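Local atomic coordinates of Pro-Pro endopeptidase (Paenibacillus alvei, PDB entry 6FPC), a protein that cleaves peptide bonds between two proline residues as a secreted zinc-dependent endopeptidase, preferring PLP-PVP sites such as those in a cell-surface protein encoded by an adjacent gene. Residues Ile37-Leu41 and Ala116-Leu122; Ala160-Leu165 and Met185-Phe189; Glu22-Met26 and Val92-Ser97. All coordinates share one frame; numbering follows the deposited sequence.

Contact 1 of 3, residues Ile37-Leu41 and Ala116-Leu122; sequences ILDAL and AVDRLVL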
ATOM      1  N   ILE A  37       1.228  -9.456 -11.579  1.00 33.83           N
ATOM      2  CA  ILE A  37       1.149  -9.320 -10.121  1.00 31.22           C
ATOM      3  C   ILE A  37      -0.327  -9.144  -9.728  1.00 33.51           C
ATOM      4  O   ILE A  37      -0.765  -9.740  -8.748  1.00 32.53           O
ATOM      5  CB  ILE A  37       2.026  -8.121  -9.660  1.00 33.50           C
ATOM      6  CG1 ILE A  37       3.557  -8.388  -9.855  1.00 33.89           C
ATOM      7  CG2 ILE A  37       1.686  -7.668  -8.241  1.00 32.30           C
ATOM      8  CD1 ILE A  37       4.275  -9.258  -8.897  1.00 35.84           C
ATOM      9  N   LEU A  38      -1.086  -8.320 -10.478  1.00 31.13           N
ATOM     10  CA  LEU A  38      -2.518  -8.117 -10.196  1.00 31.24           C
ATOM     11  C   LEU A  38      -3.302  -9.441 -10.372  1.00 35.07           C
ATOM     12  O   LEU A  38      -4.140  -9.777  -9.526  1.00 34.47           O
ATOM     13  CB  LEU A  38      -3.109  -6.990 -11.066  1.00 31.45           C
ATOM     14  CG  LEU A  38      -2.559  -5.571 -10.806  1.00 33.76           C
ATOM     15  CD1 LEU A  38      -2.935  -4.612 -11.947  1.00 34.84           C
ATOM     16  CD2 LEU A  38      -3.038  -5.021  -9.466  1.00 33.47           C
ATOM     17  N   ASP A  39      -2.970 -10.211 -11.421  1.00 34.27           N
ATOM     18  CA  ASP A  39      -3.564 -11.527 -11.721  1.00 35.75           C
ATOM     19  C   ASP A  39      -3.339 -12.483 -10.548  1.00 39.69           C
ATOM     20  O   ASP A  39      -4.284 -13.115 -10.050  1.00 39.84           O
ATOM     21  CB  ASP A  39      -2.959 -12.113 -13.010  1.00 39.24           C
ATOM     22  CG  ASP A  39      -3.412 -11.458 -14.309  1.00 57.00           C
ATOM     23  OD1 ASP A  39      -2.861 -11.813 -15.377  1.00 62.18           O
ATOM     24  OD2 ASP A  39      -4.320 -10.592 -14.262  1.00 60.49           O
ATOM     25  N   ALA A  40      -2.081 -12.538 -10.075  1.00 35.54           N
ATOM     26  CA  ALA A  40      -1.665 -13.362  -8.953  1.00 35.20           C
ATOM     27  C   ALA A  40      -2.424 -12.960  -7.687  1.00 36.29           C
ATOM     28  O   ALA A  40      -2.899 -13.838  -6.972  1.00 36.43           O
ATOM     29  CB  ALA A  40      -0.164 -13.238  -8.749  1.00 35.50           C
ATOM     30  N   LEU A  41      -2.611 -11.642  -7.443  1.00 32.10           N
ATOM     31  CA  LEU A  41      -3.389 -11.173  -6.286  1.00 30.32           C
ATOM     32  C   LEU A  41      -4.811 -11.735  -6.320  1.00 31.97           C
ATOM     33  O   LEU A  41      -5.285 -12.277  -5.317  1.00 29.86           O
ATOM     34  CB  LEU A  41      -3.466  -9.641  -6.257  1.00 30.06           C
ATOM     35  CG  LEU A  41      -2.329  -8.908  -5.605  1.00 34.33           C
ATOM     36  CD1 LEU A  41      -2.524  -7.417  -5.793  1.00 34.83           C
ATOM     37  CD2 LEU A  41      -2.200  -9.281  -4.105  1.00 34.84           C
ATOM     38  N   ALA A 116      -0.078  -6.672   0.290  1.00 23.61           N
ATOM     39  CA  ALA A 116      -0.710  -7.948  -0.102  1.00 23.92           C
ATOM     40  C   ALA A 116       0.166  -8.701  -1.106  1.00 27.14           C
ATOM     41  O   ALA A 116       0.296  -9.914  -0.997  1.00 25.12           O
ATOM     42  CB  ALA A 116      -2.101  -7.699  -0.674  1.00 25.55           C
ATOM     43  N   VAL A 117       0.812  -7.985  -2.044  1.00 24.06           N
ATOM     44  CA  VAL A 117       1.741  -8.575  -3.032  1.00 24.71           C
ATOM     45  C   VAL A 117       2.916  -9.231  -2.289  1.00 28.45           C
ATOM     46  O   VAL A 117       3.238 -10.397  -2.543  1.00 28.69           O
ATOM     47  CB  VAL A 117       2.252  -7.505  -4.046  1.00 27.13           C
ATOM     48  CG1 VAL A 117       3.313  -8.081  -4.989  1.00 26.77           C
ATOM     49  CG2 VAL A 117       1.108  -6.883  -4.843  1.00 26.65           C
ATOM     50  N   ASP A 118       3.534  -8.488  -1.340  1.00 26.58           N
ATOM     51  CA  ASP A 118       4.644  -9.009  -0.538  1.00 25.67           C
ATOM     52  C   ASP A 118       4.235 -10.294   0.202  1.00 28.28           C
ATOM     53  O   ASP A 118       4.909 -11.319   0.061  1.00 26.33           O
ATOM     54  CB  ASP A 118       5.077  -7.938   0.484  1.00 26.70           C
ATOM     55  CG  ASP A 118       6.323  -8.264   1.274  1.00 29.58           C
ATOM     56  OD1 ASP A 118       7.172  -9.062   0.769  1.00 30.20           O
ATOM     57  OD2 ASP A 118       6.480  -7.702   2.379  1.00 31.35           O
ATOM     58  N   ARG A 119       3.107 -10.251   0.936  1.00 25.27           N
ATOM     59  CA  ARG A 119       2.647 -11.392   1.745  1.00 24.81           C
ATOM     60  C   ARG A 119       2.160 -12.577   0.977  1.00 28.85           C
ATOM     61  O   ARG A 119       2.520 -13.716   1.303  1.00 27.58           O
ATOM     62  CB  ARG A 119       1.524 -10.964   2.715  1.00 25.53           C
ATOM     63  CG  ARG A 119       2.032 -10.604   4.097  1.00 36.87           C
ATOM     64  CD  ARG A 119       0.915 -10.030   4.937  1.00 38.82           C
ATOM     65  NE  ARG A 119       0.027 -11.072   5.458  1.00 35.22           N
ATOM     66  CZ  ARG A 119      -0.973 -10.834   6.301  1.00 49.08           C
ATOM     67  NH1 ARG A 119      -1.213  -9.598   6.728  1.00 33.37           N
ATOM     68  NH2 ARG A 119      -1.734 -11.831   6.732  1.00 34.78           N
ATOM     69  N   LEU A 120       1.282 -12.324   0.003  1.00 24.18           N
ATOM     70  CA  LEU A 120       0.542 -13.388  -0.685  1.00 25.10           C
ATOM     71  C   LEU A 120       1.003 -13.763  -2.069  1.00 29.67           C
ATOM     72  O   LEU A 120       0.628 -14.837  -2.541  1.00 30.82           O
ATOM     73  CB  LEU A 120      -0.937 -12.992  -0.723  1.00 24.53           C
ATOM     74  CG  LEU A 120      -1.552 -12.593   0.632  1.00 27.71           C
ATOM     75  CD1 LEU A 120      -2.977 -12.208   0.469  1.00 28.72           C
ATOM     76  CD2 LEU A 120      -1.481 -13.746   1.665  1.00 31.38           C
ATOM     77  N   VAL A 121       1.805 -12.921  -2.713  1.00 26.81           N
ATOM     78  CA  VAL A 121       2.311 -13.211  -4.049  1.00 27.64           C
ATOM     79  C   VAL A 121       3.796 -13.570  -4.027  1.00 31.65           C
ATOM     80  O   VAL A 121       4.186 -14.564  -4.650  1.00 30.35           O
ATOM     81  CB  VAL A 121       1.989 -12.086  -5.084  1.00 30.98           C
ATOM     82  CG1 VAL A 121       2.639 -12.369  -6.448  1.00 31.48           C
ATOM     83  CG2 VAL A 121       0.477 -11.890  -5.237  1.00 30.67           C
ATOM     84  N   LEU A 122       4.605 -12.789  -3.292  1.00 29.39           N
ATOM     85  CA  LEU A 122       6.065 -12.919  -3.294  1.00 28.32           C
ATOM     86  C   LEU A 122       6.701 -13.615  -2.069  1.00 30.56           C
ATOM     87  O   LEU A 122       7.906 -13.459  -1.846  1.00 29.55           O
ATOM     88  CB  LEU A 122       6.680 -11.510  -3.498  1.00 26.47           C
ATOM     89  CG  LEU A 122       6.276 -10.751  -4.784  1.00 29.82           C
ATOM     90  CD1 LEU A 122       6.790  -9.318  -4.758  1.00 27.16           C
ATOM     91  CD2 LEU A 122       6.711 -11.480  -6.054  1.00 35.08           C
TER
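Val117 O is gripped twice near the end of helix 108-121: it accepts from Val121 N at 2.9 Å, the regular helical bond, and from Leu122 N, one residue further along. That second bond goes with a wider, pi-type turn at Val117-Val121. The same turn supplies Val117 and Val121, the main apolar side chains that meet helix 35-43; the axes of Ile37-Leu41 and Ala116-Val121 approach to 10.2 Å at 61°.

Ile37, Ala40 and Leu41 form the facing surface. Ile37 CG2 sits against both methyls of Val117, 3.5 Å from Val117 CG2, and the two side chains cross at about a right angle. Val117 holds CG1 anti to its N (chi1 175°), which leaves CG2 beside the N, where it also meets Leu41 CD1 at 3.8 Å. The other methyl of Leu41 reaches one residue back, toward the N-terminal side, with Leu41 CD2 3.8 Å from Ala116 CB. One turn on, the two branches of Val121 straddle the small Ala40: Ala40 CB lies 3.7 Å from Val121 CG1 and hardly further from Val121 CG2. Ile37 CD1 closes the end of the row toward Leu122, more loosely.

Helix 108-121 carries the zinc ligands His111 and His115, and Ala116 directly follows the second of these. Nearby, Arg119 forms a salt bridge with Glu87, within the 86-89 segment that is crucial for substrate specificity. The side chains meet through aliphatic carbons, mostly methyls, and the two segments share no hydrogen bond, so they are matched by shape and dispersion rather than by directional bonds.

Contact 2 of 3, residues Ala160-Leu165 and Met185-Phe189; sequences AASLYL and MAKLF
This is a buried helix-to-helix contact, apolar and partly aromatic, in which the last helix of the chain, 179-188, together with Phe189, which follows it, lies against helix 153-166. The latter helix carries the zinc ligand Glu155, earlier in its course. Tyr164 and Met185 are at the heart of the contact: Met185 CB makes a CH-pi contact over one face of the Tyr164 ring, 4.0 Å from the centroid and 28° off the normal. The phenol continues along the opposing backbone until Tyr164 OH is 3.4 Å from Ala186 CA. Met185 then folds back at chi2 (-59°), turning its sulfur and methyl to the small residues of the facing helix; Met185 CE ends 3.6 Å from Ala161 N.

Phe189 sits beside Tyr164. Leu165 CD1 stands over one face of its ring, 15° off the normal, while Ala161 CB meets the rim near the ring plane, 3.9 Å from Phe189 CE2. Tyr164 is tied outward as well, through a cation-pi contact with Arg171, whose NE also bonds Tyr164 O. Leu114 of the zinc-binding helix touches both Ala161 and Phe189. With Met185 on a face of Tyr164 and Leu165 on a face of Phe189, each ring is probably restricted in its rotation.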
ATOM      1  N   ALA A 160       8.985   1.952  -0.955  1.00 24.15           N
ATOM      2  CA  ALA A 160      10.009   1.981  -2.022  1.00 25.44           C
ATOM      3  C   ALA A 160       9.439   1.403  -3.344  1.00 29.33           C
ATOM      4  O   ALA A 160       9.749   1.951  -4.404  1.00 30.73           O
ATOM      5  CB  ALA A 160      11.249   1.218  -1.609  1.00 26.97           C
ATOM      6  N   ALA A 161       8.552   0.355  -3.278  1.00 24.76           N
ATOM      7  CA  ALA A 161       7.894  -0.181  -4.488  1.00 25.30           C
ATOM      8  C   ALA A 161       6.912   0.885  -5.042  1.00 28.43           C
ATOM      9  O   ALA A 161       6.792   1.039  -6.267  1.00 28.58           O
ATOM     10  CB  ALA A 161       7.159  -1.476  -4.189  1.00 24.89           C
ATOM     11  N   SER A 162       6.257   1.642  -4.143  1.00 24.34           N
ATOM     12  CA  SER A 162       5.366   2.748  -4.529  1.00 24.72           C
ATOM     13  C   SER A 162       6.184   3.808  -5.296  1.00 30.44           C
ATOM     14  O   SER A 162       5.753   4.194  -6.389  1.00 30.92           O
ATOM     15  CB  SER A 162       4.689   3.384  -3.321  1.00 25.82           C
ATOM     16  OG  SER A 162       3.779   2.466  -2.740  1.00 30.37           O
ATOM     17  N   LEU A 163       7.375   4.231  -4.762  1.00 26.85           N
ATOM     18  CA  LEU A 163       8.240   5.199  -5.481  1.00 27.65           C
ATOM     19  C   LEU A 163       8.584   4.675  -6.895  1.00 30.71           C
ATOM     20  O   LEU A 163       8.531   5.422  -7.870  1.00 30.05           O
ATOM     21  CB  LEU A 163       9.538   5.503  -4.715  1.00 28.59           C
ATOM     22  CG  LEU A 163       9.431   6.326  -3.413  1.00 34.22           C
ATOM     23  CD1 LEU A 163      10.755   6.315  -2.656  1.00 33.88           C
ATOM     24  CD2 LEU A 163       9.073   7.773  -3.695  1.00 37.80           C
ATOM     25  N   TYR A 164       8.894   3.370  -6.994  1.00 26.71           N
ATOM     26  CA  TYR A 164       9.257   2.722  -8.252  1.00 27.07           C
ATOM     27  C   TYR A 164       8.134   2.709  -9.287  1.00 33.01           C
ATOM     28  O   TYR A 164       8.389   2.919 -10.476  1.00 34.05           O
ATOM     29  CB  TYR A 164       9.769   1.282  -8.004  1.00 26.98           C
ATOM     30  CG  TYR A 164      10.307   0.654  -9.270  1.00 30.16           C
ATOM     31  CD1 TYR A 164       9.486  -0.118 -10.095  1.00 33.16           C
ATOM     32  CD2 TYR A 164      11.603   0.907  -9.696  1.00 31.08           C
ATOM     33  CE1 TYR A 164       9.942  -0.600 -11.324  1.00 35.18           C
ATOM     34  CE2 TYR A 164      12.073   0.423 -10.920  1.00 32.95           C
ATOM     35  CZ  TYR A 164      11.246  -0.349 -11.718  1.00 39.83           C
ATOM     36  OH  TYR A 164      11.707  -0.812 -12.924  1.00 41.75           O
ATOM     37  N   LEU A 165       6.908   2.412  -8.843  1.00 29.57           N
ATOM     38  CA  LEU A 165       5.757   2.230  -9.721  1.00 29.44           C
ATOM     39  C   LEU A 165       4.919   3.479 -10.034  1.00 33.32           C
ATOM     40  O   LEU A 165       4.363   3.542 -11.130  1.00 32.97           O
ATOM     41  CB  LEU A 165       4.855   1.125  -9.128  1.00 29.32           C
ATOM     42  CG  LEU A 165       5.461  -0.307  -9.066  1.00 33.47           C
ATOM     43  CD1 LEU A 165       4.658  -1.217  -8.169  1.00 33.48           C
ATOM     44  CD2 LEU A 165       5.600  -0.935 -10.447  1.00 36.26           C
ATOM     45  N   MET A 185      13.943  -3.437  -7.094  1.00 29.38           N
ATOM     46  CA  MET A 185      12.595  -3.209  -7.629  1.00 27.94           C
ATOM     47  C   MET A 185      12.517  -3.445  -9.110  1.00 34.11           C
ATOM     48  O   MET A 185      11.567  -4.091  -9.555  1.00 34.89           O
ATOM     49  CB  MET A 185      12.040  -1.822  -7.268  1.00 29.20           C
ATOM     50  CG  MET A 185      11.829  -1.622  -5.769  1.00 30.55           C
ATOM     51  SD  MET A 185      10.696  -2.815  -4.991  1.00 31.87           S
ATOM     52  CE  MET A 185      10.886  -2.365  -3.256  1.00 28.38           C
ATOM     53  N   ALA A 186      13.534  -2.989  -9.871  1.00 31.18           N
ATOM     54  CA  ALA A 186      13.580  -3.146 -11.332  1.00 32.40           C
ATOM     55  C   ALA A 186      13.625  -4.630 -11.711  1.00 39.51           C
ATOM     56  O   ALA A 186      12.934  -5.066 -12.642  1.00 40.06           O
ATOM     57  CB  ALA A 186      14.783  -2.402 -11.911  1.00 33.46           C
ATOM     58  N   LYS A 187      14.395  -5.412 -10.953  1.00 37.86           N
ATOM     59  CA  LYS A 187      14.525  -6.849 -11.179  1.00 38.10           C
ATOM     60  C   LYS A 187      13.198  -7.539 -10.849  1.00 40.71           C
ATOM     61  O   LYS A 187      12.785  -8.440 -11.573  1.00 41.43           O
ATOM     62  CB  LYS A 187      15.685  -7.419 -10.349  1.00 40.62           C
ATOM     63  CG  LYS A 187      16.110  -8.825 -10.761  1.00 56.15           C
ATOM     64  N   LEU A 188      12.508  -7.076  -9.788  1.00 35.96           N
ATOM     65  CA  LEU A 188      11.241  -7.647  -9.346  1.00 34.71           C
ATOM     66  C   LEU A 188      10.086  -7.328 -10.316  1.00 37.59           C
ATOM     67  O   LEU A 188       9.300  -8.213 -10.631  1.00 38.98           O
ATOM     68  CB  LEU A 188      10.948  -7.127  -7.921  1.00 33.96           C
ATOM     69  CG  LEU A 188      10.023  -7.904  -7.003  1.00 38.52           C
ATOM     70  CD1 LEU A 188      10.532  -9.316  -6.740  1.00 39.95           C
ATOM     71  CD2 LEU A 188       9.887  -7.173  -5.676  1.00 38.11           C
ATOM     72  N   PHE A 189      10.001  -6.081 -10.788  1.00 32.25           N
ATOM     73  CA  PHE A 189       8.946  -5.607 -11.675  1.00 39.99           C
ATOM     74  C   PHE A 189       9.474  -5.380 -13.085  1.00 78.51           C
ATOM     75  O   PHE A 189      10.184  -6.233 -13.610  1.00 55.44           O
ATOM     76  CB  PHE A 189       8.306  -4.316 -11.126  1.00 40.10           C
ATOM     77  CG  PHE A 189       7.844  -4.360  -9.687  1.00 39.54           C
ATOM     78  CD1 PHE A 189       6.802  -5.197  -9.299  1.00 40.63           C
ATOM     79  CD2 PHE A 189       8.416  -3.528  -8.729  1.00 40.42           C
ATOM     80  CE1 PHE A 189       6.374  -5.236  -7.966  1.00 41.08           C
ATOM     81  CE2 PHE A 189       7.977  -3.553  -7.399  1.00 41.41           C
ATOM     82  CZ  PHE A 189       6.963  -4.410  -7.027  1.00 39.35           C
TER

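Contact 3 of 3, residues Glu22-Met26 and Val92-Ser97; sequences EAAAM and VRIGYS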
ATOM      1  N   GLU A  22     -13.167  10.165  -8.526  1.00 33.89           N
ATOM      2  CA  GLU A  22     -12.053   9.825  -7.634  1.00 32.26           C
ATOM      3  C   GLU A  22     -11.778   8.324  -7.622  1.00 33.39           C
ATOM      4  O   GLU A  22     -10.613   7.925  -7.633  1.00 32.08           O
ATOM      5  CB  GLU A  22     -12.273  10.351  -6.218  1.00 33.23           C
ATOM      6  CG  GLU A  22     -11.006  10.347  -5.364  1.00 39.36           C
ATOM      7  CD  GLU A  22      -9.757  10.975  -5.968  1.00 59.72           C
ATOM      8  OE1 GLU A  22      -9.880  11.989  -6.692  1.00 65.04           O
ATOM      9  OE2 GLU A  22      -8.649  10.448  -5.714  1.00 49.64           O
ATOM     10  N   ALA A  23     -12.841   7.504  -7.645  1.00 31.60           N
ATOM     11  CA  ALA A  23     -12.723   6.033  -7.675  1.00 31.20           C
ATOM     12  C   ALA A  23     -12.079   5.600  -8.993  1.00 36.81           C
ATOM     13  O   ALA A  23     -11.186   4.766  -8.967  1.00 36.95           O
ATOM     14  CB  ALA A  23     -14.076   5.376  -7.491  1.00 32.13           C
ATOM     15  N   ALA A  24     -12.434   6.248 -10.109  1.00 35.51           N
ATOM     16  CA  ALA A  24     -11.829   5.981 -11.422  1.00 36.24           C
ATOM     17  C   ALA A  24     -10.339   6.358 -11.428  1.00 38.35           C
ATOM     18  O   ALA A  24      -9.525   5.585 -11.927  1.00 37.82           O
ATOM     19  CB  ALA A  24     -12.568   6.739 -12.518  1.00 38.09           C
ATOM     20  N   ALA A  25      -9.977   7.504 -10.816  1.00 34.77           N
ATOM     21  CA  ALA A  25      -8.590   7.973 -10.728  1.00 34.35           C
ATOM     22  C   ALA A  25      -7.720   6.985  -9.917  1.00 36.28           C
ATOM     23  O   ALA A  25      -6.589   6.691 -10.314  1.00 36.45           O
ATOM     24  CB  ALA A  25      -8.545   9.360 -10.094  1.00 35.61           C
ATOM     25  N   MET A  26      -8.271   6.442  -8.825  1.00 30.46           N
ATOM     26  CA  MET A  26      -7.570   5.456  -7.985  1.00 28.76           C
ATOM     27  C   MET A  26      -7.378   4.170  -8.778  1.00 33.79           C
ATOM     28  O   MET A  26      -6.286   3.586  -8.753  1.00 32.22           O
ATOM     29  CB  MET A  26      -8.359   5.155  -6.694  1.00 29.64           C
ATOM     30  CG  MET A  26      -8.524   6.356  -5.786  1.00 32.02           C
ATOM     31  SD  MET A  26      -9.701   6.028  -4.459  1.00 35.14           S
ATOM     32  CE  MET A  26      -8.625   5.154  -3.328  1.00 30.43           C
ATOM     33  N   VAL A  92      -9.230   0.714   0.875  1.00 23.19           N
ATOM     34  CA  VAL A  92      -8.686   2.085   0.754  1.00 23.42           C
ATOM     35  C   VAL A  92      -9.847   3.081   0.598  1.00 27.50           C
ATOM     36  O   VAL A  92     -10.694   2.919  -0.274  1.00 26.90           O
ATOM     37  CB  VAL A  92      -7.672   2.190  -0.438  1.00 29.33           C
ATOM     38  CG1 VAL A  92      -7.125   3.618  -0.595  1.00 29.88           C
ATOM     39  CG2 VAL A  92      -6.510   1.209  -0.284  1.00 29.09           C
ATOM     40  N   ARG A  93      -9.869   4.124   1.417  1.00 24.83           N
ATOM     41  CA  ARG A  93     -10.930   5.111   1.366  1.00 25.07           C
ATOM     42  C   ARG A  93     -10.768   6.049   0.155  1.00 26.88           C
ATOM     43  O   ARG A  93      -9.694   6.625  -0.056  1.00 26.47           O
ATOM     44  CB  ARG A  93     -10.975   5.899   2.690  1.00 26.04           C
ATOM     45  CG  ARG A  93     -12.263   6.642   2.840  1.00 30.54           C
ATOM     46  CD  ARG A  93     -12.416   7.344   4.159  1.00 30.66           C
ATOM     47  NE  ARG A  93     -13.703   8.041   4.155  1.00 31.70           N
ATOM     48  CZ  ARG A  93     -14.313   8.508   5.239  1.00 46.84           C
ATOM     49  NH1 ARG A  93     -13.761   8.363   6.435  1.00 32.04           N
ATOM     50  NH2 ARG A  93     -15.486   9.118   5.134  1.00 45.02           N
ATOM     51  N   ILE A  94     -11.851   6.212  -0.613  1.00 25.84           N
ATOM     52  CA  ILE A  94     -11.924   7.061  -1.812  1.00 26.13           C
ATOM     53  C   ILE A  94     -11.670   8.507  -1.425  1.00 29.12           C
ATOM     54  O   ILE A  94     -12.396   9.028  -0.578  1.00 29.36           O
ATOM     55  CB  ILE A  94     -13.300   6.905  -2.533  1.00 28.99           C
ATOM     56  CG1 ILE A  94     -13.474   5.477  -3.093  1.00 29.45           C
ATOM     57  CG2 ILE A  94     -13.458   7.958  -3.641  1.00 28.90           C
ATOM     58  CD1 ILE A  94     -14.893   5.077  -3.392  1.00 29.00           C
ATOM     59  N   GLY A  95     -10.684   9.143  -2.072  1.00 26.86           N
ATOM     60  CA  GLY A  95     -10.302  10.537  -1.813  1.00 27.61           C
ATOM     61  C   GLY A  95      -9.116  10.708  -0.884  1.00 31.16           C
ATOM     62  O   GLY A  95      -8.634  11.833  -0.676  1.00 31.09           O
ATOM     63  N   TYR A  96      -8.616   9.600  -0.333  1.00 26.70           N
ATOM     64  CA  TYR A  96      -7.525   9.636   0.650  1.00 25.76           C
ATOM     65  C   TYR A  96      -6.181   9.156   0.118  1.00 27.41           C
ATOM     66  O   TYR A  96      -5.298   8.834   0.917  1.00 24.69           O
ATOM     67  CB  TYR A  96      -7.939   8.844   1.899  1.00 25.88           C
ATOM     68  CG  TYR A  96      -9.026   9.500   2.723  1.00 27.34           C
ATOM     69  CD1 TYR A  96     -10.305   9.696   2.202  1.00 29.28           C
ATOM     70  CD2 TYR A  96      -8.795   9.875   4.036  1.00 27.90           C
ATOM     71  CE1 TYR A  96     -11.300  10.325   2.945  1.00 30.37           C
ATOM     72  CE2 TYR A  96      -9.794  10.472   4.802  1.00 29.29           C
ATOM     73  CZ  TYR A  96     -11.048  10.683   4.258  1.00 37.43           C
ATOM     74  OH  TYR A  96     -12.043  11.255   5.020  1.00 38.29           O
ATOM     75  N   SER A  97      -6.020   9.108  -1.220  1.00 25.97           N
ATOM     76  CA  SER A  97      -4.789   8.603  -1.853  1.00 25.34           C
ATOM     77  C   SER A  97      -3.521   9.384  -1.496  1.00 28.11           C
ATOM     78  O   SER A  97      -2.489   8.770  -1.230  1.00 25.92           O
ATOM     79  CB  SER A  97      -4.933   8.579  -3.374  1.00 29.55           C
ATOM     80  OG  SER A  97      -6.001   7.739  -3.767  1.00 32.75           O
TER
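A type II beta turn, Arg93 to Tyr96, ends strand 89-93, and helix 20-30 packs on it. The turn is closed by Tyr96 N to Arg93 O, 3.2 Å, and Gly95 takes the third place with the positive phi (98°) expected there. Met26 is the main probe from the helix. Its thioether bends at chi3 (82°) and passes along the turn: Met26 SD lies 3.6 Å from Ile94 CA, and Met26 CE presses on Val92 CG1 at 3.5 Å, a tight methyl pair. Further back, Met26 CG rests 3.5 Å from Ser97 OG.

A helical turn earlier, Glu22 contributes its aliphatic part. Glu22 CB touches Ile94 CG2 at 3.7 Å, and Glu22 CG comes over the peptide of the turn, 3.5 Å from Gly95 N. Ala23 meets the other end of Ile94 more loosely.

The side chain of Val92 touches Leu108 and Glu109 and is about 4 Å from that of Glu112, the predicted proton acceptor. Between these segments the union is one of carbon and sulfur against the strand end, the turn and Ser97. Ser97 OG is hydrogen-bonded to Glu109, with a weak bond to Arg29, and so links the chain just after the turn to helix 108-121.

In the fold
From the N terminus, helix 20-30 opens contact 3 and the following helix 35-43 opens contact 1. Strand 89-93 and its turn then close contact 3, and helix 108-121 closes contact 1, so these two long loops cross rather than nest. Together they fix the two early helices to the sheet and to the zinc-binding helix. Contact 2 comes later in series: its short loop, almost all helix, returns the C-terminal helix to helix 153-166. Contacts 1 and 2 meet directly, Leu122 CD1 lying 3.9 Å from Leu188 CD2. Contact 3 stays apart, its centre about 21 Å from the centre of either of the others.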